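Local coordinates for putative type VI secretion protein (Escherichia coli, PDB 4HH5) that forms the amino-terminal domain of the ClpV1 ATPase of a type VI secretion system, a ClpA/ClpB-family protein that probably binds and hydrolyses ATP, at residues E24-L29 with A36-E41; K46-G51 with D67-S72. All coordinates share one frame; numbering follows the deposited sequence.

Contact 1 (E24-L29 with A36-E41)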
loop_
_atom_site.group_PDB
_atom_site.type_symbol
_atom_site.label_atom_id
_atom_site.label_comp_id
_atom_site.label_asym_id
_atom_site.label_seq_id
_atom_site.Cartn_x
_atom_site.Cartn_y
_atom_site.Cartn_z
ATOM N N GLU A 24 -1.758 -10.190 1.214
ATOM C CA GLU A 24 -2.211 -11.573 1.006
ATOM C C GLU A 24 -3.442 -11.566 0.093
ATOM O O GLU A 24 -3.524 -12.389 -0.811
ATOM C CB GLU A 24 -2.553 -12.258 2.340
ATOM C CG GLU A 24 -1.356 -12.445 3.245
ATOM N N GLY A 25 -4.361 -10.620 0.326
ATOM C CA GLY A 25 -5.554 -10.430 -0.501
ATOM C C GLY A 25 -5.201 -10.102 -1.946
ATOM O O GLY A 25 -5.808 -10.645 -2.875
ATOM N N ALA A 26 -4.178 -9.231 -2.145
ATOM C CA ALA A 26 -3.675 -8.847 -3.470
ATOM C C ALA A 26 -3.064 -10.066 -4.195
ATOM O O ALA A 26 -3.313 -10.246 -5.394
ATOM C CB ALA A 26 -2.648 -7.729 -3.346
ATOM N N ALA A 27 -2.294 -10.907 -3.457
ATOM C CA ALA A 27 -1.681 -12.138 -3.976
ATOM C C ALA A 27 -2.777 -13.136 -4.372
ATOM O O ALA A 27 -2.665 -13.765 -5.425
ATOM C CB ALA A 27 -0.758 -12.759 -2.931
ATOM N N SER A 28 -3.850 -13.256 -3.546
ATOM C CA SER A 28 -4.993 -14.139 -3.833
ATOM C C SER A 28 -5.741 -13.678 -5.081
ATOM O O SER A 28 -6.077 -14.511 -5.925
ATOM C CB SER A 28 -5.950 -14.207 -2.645
ATOM O OG SER A 28 -5.329 -14.871 -1.558
ATOM N N LEU A 29 -5.958 -12.352 -5.220
ATOM C CA LEU A 29 -6.634 -11.765 -6.377
ATOM C C LEU A 29 -5.837 -12.026 -7.668
ATOM O O LEU A 29 -6.425 -12.431 -8.672
ATOM C CB LEU A 29 -6.901 -10.268 -6.137
ATOM C CG LEU A 29 -7.311 -9.392 -7.333
ATOM C CD1 LEU A 29 -8.745 -9.680 -7.785
ATOM C CD2 LEU A 29 -7.165 -7.923 -6.981
ATOM N N ALA A 36 0.978 -12.819 -13.333
ATOM C CA ALA A 36 2.336 -13.073 -12.858
ATOM C C ALA A 36 2.798 -12.163 -11.732
ATOM O O ALA A 36 3.539 -12.621 -10.863
ATOM C CB ALA A 36 3.330 -13.012 -14.013
ATOM N N GLU A 37 2.426 -10.871 -11.762
ATOM C CA GLU A 37 2.955 -9.939 -10.764
ATOM C C GLU A 37 1.969 -9.196 -9.869
ATOM O O GLU A 37 0.972 -8.664 -10.344
ATOM C CB GLU A 37 3.978 -8.981 -11.397
ATOM C CG GLU A 37 5.188 -9.707 -12.014
ATOM C CD GLU A 37 6.286 -8.825 -12.564
ATOM O OE1 GLU A 37 7.448 -9.237 -12.629
ATOM O OE2 GLU A 37 5.954 -7.618 -13.012
ATOM N N ILE A 38 2.290 -9.127 -8.568
ATOM C CA ILE A 38 1.495 -8.401 -7.575
ATOM C C ILE A 38 2.028 -6.968 -7.608
ATOM O O ILE A 38 3.191 -6.732 -7.268
ATOM C CB ILE A 38 1.571 -9.041 -6.154
ATOM C CG1 ILE A 38 1.223 -10.542 -6.188
ATOM C CG2 ILE A 38 0.664 -8.287 -5.169
ATOM C CD1 ILE A 38 1.918 -11.394 -5.164
ATOM N N THR A 39 1.192 -6.030 -8.073
ATOM C CA THR A 39 1.571 -4.626 -8.223
ATOM C C THR A 39 1.071 -3.757 -7.048
ATOM O O THR A 39 0.156 -4.193 -6.333
ATOM C CB THR A 39 0.990 -4.079 -9.532
ATOM O OG1 THR A 39 -0.421 -3.963 -9.371
ATOM C CG2 THR A 39 1.354 -4.922 -10.763
ATOM N N PRO A 40 1.584 -2.501 -6.875
ATOM C CA PRO A 40 1.043 -1.632 -5.812
ATOM C C PRO A 40 -0.440 -1.345 -6.015
ATOM O O PRO A 40 -1.135 -1.153 -5.033
ATOM C CB PRO A 40 1.880 -0.349 -5.926
ATOM C CG PRO A 40 3.106 -0.746 -6.668
ATOM C CD PRO A 40 2.661 -1.812 -7.619
ATOM N N GLU A 41 -0.934 -1.363 -7.280
ATOM C CA GLU A 41 -2.357 -1.155 -7.576
ATOM C C GLU A 41 -3.196 -2.286 -6.980
ATOM O O GLU A 41 -4.255 -2.002 -6.413
ATOM C CB GLU A 41 -2.624 -1.013 -9.085
ATOM C CG GLU A 41 -2.100 0.276 -9.700
ATOM C CD GLU A 41 -0.650 0.279 -10.144
ATOM O OE1 GLU A 41 0.100 -0.673 -9.824
ATOM O OE2 GLU A 41 -0.265 1.248 -10.833
#
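Ile-38 lays its side chain against two successive alanines of helix 17-32, Ala-26 and Ala-27, and so packs the short strand 37-38 of this mainly helical Clp amino-terminal domain onto one of its helices. The CB of Ile-38 points to the helix and sends out two branches that divide the alanines between them. The CG2 methyl, anti to the backbone N, meets the CB of Ala-26 at 3.8 Å. The other branch starts at CG1, beside the backbone N (chi1 -53°), and runs over Ala-27: CG1 itself is 4.0 Å from the CA of Ala-27, and the terminal CD1 comes to rest 3.7 Å from the CB of the same residue. Because both helix residues end at CB, the isoleucine reaches past the methyl of Ala-27 to its backbone carbon. The contact is one of apolar packing, and the closest pair of CA atoms, Ala-27 and Ile-38, is 6.1 Å apart.

The backbone of Ile-38 is hydrogen-bonded to Gln-89, in the parallel strand 89-90, and to Ala-91 just past it, while Leu-94 and Pro-88 add apolar contacts to its side chain. One residue on, Thr-39 serves as N-cap of helix 40-50. At the tip of the isoleucine, CD1 also lies 3.9 Å from the CA of Ala-27.

Contact 2 (K46-G51 with D67-S72); sequences KLLEQG and DAIWQS
Leu-48 and Ile-69 face each other between helix 40-50 and helix 66-78, while Glu-49 and Trp-70 meet beside them, giving this helix-helix packing in the Clp amino-terminal domain an apolar part and a polar margin. The leucine and isoleucine side chains lie roughly perpendicular, touching through one methyl each: CD1 of Leu-48 lies 3.8 Å from CG2 of Ile-69. Both CB atoms are directed at the opposing helix. Leu-55, Met-66 and Leu-73 extend the apolar surroundings of Leu-48, and Trp-64, Leu-134, Pro-136 and Leu-137 those of Ile-69.

The second pair is turned differently. With CG anti to the backbone N (chi1 177°), Trp-70 carries its indole across to helix 40-50, although its CB does not aim there. The six-membered end of the ring leads, and CH2 comes within 4.0 Å of Glu-49 OE1. This oxygen sits at the ring edge, near the indole plane, and the carboxylate is turned 77° from that plane. Beyond CG the glutamate chain stretches out, and the same OE1 receives Lys-46 NZ at 3.0 Å in a salt bridge, the ammonium approaching from above the carboxylate plane, 50° out of it.

A carboxylate oxygen near the plane of an aromatic edge faces the slightly positive ring hydrogens, so the contact is probably mildly favourable electrostatically, whereas the charge of Glu-49 is probably offset in part by Lys-46 of its own helix.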
loop_
_atom_site.group_PDB
_atom_site.type_symbol
_atom_site.label_atom_id
_atom_site.label_comp_id
_atom_site.label_asym_id
_atom_site.label_seq_id
_atom_site.Cartn_x
_atom_site.Cartn_y
_atom_site.Cartn_z
ATOM N N LYS A 46 -6.929 -3.743 -2.375
ATOM C CA LYS A 46 -7.216 -4.541 -1.189
ATOM C C LYS A 46 -7.142 -3.752 0.094
ATOM O O LYS A 46 -7.935 -4.021 0.998
ATOM C CB LYS A 46 -6.371 -5.813 -1.139
ATOM C CG LYS A 46 -6.820 -6.850 -2.171
ATOM C CD LYS A 46 -8.093 -7.571 -1.721
ATOM C CE LYS A 46 -8.782 -8.276 -2.860
ATOM N NZ LYS A 46 -10.080 -8.852 -2.432
ATOM N N LEU A 47 -6.257 -2.735 0.160
ATOM C CA LEU A 47 -6.198 -1.858 1.329
ATOM C C LEU A 47 -7.520 -1.077 1.453
ATOM O O LEU A 47 -8.137 -1.075 2.520
ATOM C CB LEU A 47 -5.001 -0.894 1.262
ATOM C CG LEU A 47 -3.616 -1.489 1.581
ATOM C CD1 LEU A 47 -2.506 -0.577 1.040
ATOM C CD2 LEU A 47 -3.423 -1.679 3.093
ATOM N N LEU A 48 -7.975 -0.466 0.342
ATOM C CA LEU A 48 -9.231 0.288 0.294
ATOM C C LEU A 48 -10.433 -0.622 0.503
ATOM O O LEU A 48 -11.423 -0.188 1.085
ATOM C CB LEU A 48 -9.371 1.085 -1.019
ATOM C CG LEU A 48 -8.330 2.181 -1.287
ATOM C CD1 LEU A 48 -8.535 2.775 -2.651
ATOM C CD2 LEU A 48 -8.368 3.292 -0.220
ATOM N N GLU A 49 -10.332 -1.901 0.077
ATOM C CA GLU A 49 -11.396 -2.879 0.288
ATOM C C GLU A 49 -11.615 -3.176 1.779
ATOM O O GLU A 49 -12.754 -3.389 2.208
ATOM C CB GLU A 49 -11.133 -4.161 -0.488
ATOM C CG GLU A 49 -12.363 -5.036 -0.541
ATOM C CD GLU A 49 -12.357 -6.088 -1.624
ATOM O OE1 GLU A 49 -11.351 -6.185 -2.361
ATOM O OE2 GLU A 49 -13.384 -6.789 -1.758
ATOM N N GLN A 50 -10.530 -3.171 2.566
ATOM C CA GLN A 50 -10.611 -3.372 4.017
ATOM C C GLN A 50 -11.269 -2.125 4.627
ATOM O O GLN A 50 -12.049 -2.242 5.565
ATOM C CB GLN A 50 -9.223 -3.677 4.610
ATOM C CG GLN A 50 -8.696 -5.028 4.135
ATOM C CD GLN A 50 -7.323 -5.439 4.616
ATOM O OE1 GLN A 50 -6.887 -6.555 4.345
ATOM N NE2 GLN A 50 -6.606 -4.578 5.334
ATOM N N GLY A 51 -10.968 -0.968 4.030
ATOM C CA GLY A 51 -11.554 0.348 4.265
ATOM C C GLY A 51 -11.690 0.901 5.665
ATOM O O GLY A 51 -12.677 1.586 5.955
ATOM N N ASP A 67 -15.055 6.726 -4.517
ATOM C CA ASP A 67 -15.705 5.947 -5.577
ATOM C C ASP A 67 -14.899 6.016 -6.862
ATOM O O ASP A 67 -14.696 4.983 -7.484
ATOM C CB ASP A 67 -17.155 6.415 -5.824
ATOM C CG ASP A 67 -18.176 5.899 -4.825
ATOM O OD1 ASP A 67 -17.773 5.506 -3.706
ATOM O OD2 ASP A 67 -19.386 5.899 -5.156
ATOM N N ALA A 68 -14.423 7.226 -7.244
ATOM C CA ALA A 68 -13.612 7.430 -8.447
ATOM C C ALA A 68 -12.262 6.709 -8.329
ATOM O O ALA A 68 -11.791 6.148 -9.316
ATOM C CB ALA A 68 -13.418 8.907 -8.720
ATOM N N ILE A 69 -11.669 6.671 -7.115
ATOM C CA ILE A 69 -10.402 5.962 -6.887
ATOM C C ILE A 69 -10.621 4.465 -7.081
ATOM O O ILE A 69 -9.829 3.822 -7.765
ATOM C CB ILE A 69 -9.767 6.279 -5.502
ATOM C CG1 ILE A 69 -9.500 7.797 -5.329
ATOM C CG2 ILE A 69 -8.479 5.460 -5.300
ATOM C CD1 ILE A 69 -9.170 8.238 -3.899
ATOM N N TRP A 70 -11.699 3.920 -6.475
ATOM C CA TRP A 70 -12.064 2.505 -6.576
ATOM C C TRP A 70 -12.295 2.115 -8.041
ATOM O O TRP A 70 -11.758 1.103 -8.481
ATOM C CB TRP A 70 -13.320 2.195 -5.732
ATOM C CG TRP A 70 -13.773 0.767 -5.854
ATOM C CD1 TRP A 70 -14.806 0.295 -6.605
ATOM C CD2 TRP A 70 -13.129 -0.381 -5.288
ATOM N NE1 TRP A 70 -14.872 -1.078 -6.509
ATOM C CE2 TRP A 70 -13.851 -1.518 -5.710
ATOM C CE3 TRP A 70 -12.016 -0.558 -4.448
ATOM C CZ2 TRP A 70 -13.492 -2.817 -5.329
ATOM C CZ3 TRP A 70 -11.682 -1.842 -4.047
ATOM C CH2 TRP A 70 -12.415 -2.953 -4.486
ATOM N N GLN A 71 -13.080 2.917 -8.785
ATOM C CA GLN A 71 -13.382 2.672 -10.206
ATOM C C GLN A 71 -12.130 2.689 -11.087
ATOM O O GLN A 71 -12.019 1.877 -12.000
ATOM C CB GLN A 71 -14.432 3.663 -10.732
ATOM C CG GLN A 71 -15.860 3.395 -10.239
ATOM C CD GLN A 71 -16.435 2.070 -10.691
ATOM O OE1 GLN A 71 -16.264 1.637 -11.840
ATOM N NE2 GLN A 71 -17.148 1.401 -9.797
ATOM N N SER A 72 -11.177 3.592 -10.788
ATOM C CA SER A 72 -9.909 3.707 -11.519
ATOM C C SER A 72 -9.074 2.444 -11.318
ATOM O O SER A 72 -8.482 1.946 -12.275
ATOM C CB SER A 72 -9.136 4.932 -11.041
ATOM O OG SER A 72 -9.904 6.102 -11.276
#

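How the contacts relate
Helix 40-50 connects the two contacts: its first two residues, Pro-40 and Glu-41, belong to the 36-41 segment of contact 1, and its last residues, 46-50, with Gly-51 just after them, to contact 2. Their centres are about 14 Å apart, and both segments of contact 1 precede those of contact 2 in the sequence. They nevertheless touch directly, since CG of Lys-46 packs 3.6 Å from N of Ala-26 and CE of the same lysine lies 4.3 Å from CB of Leu-29. Leu-29 also reaches Leu-77 of helix 66-78. Together the contacts tie strand 37-38 and helices 17-32, 40-50 and 66-78 into one packed unit of the amino-terminal domain.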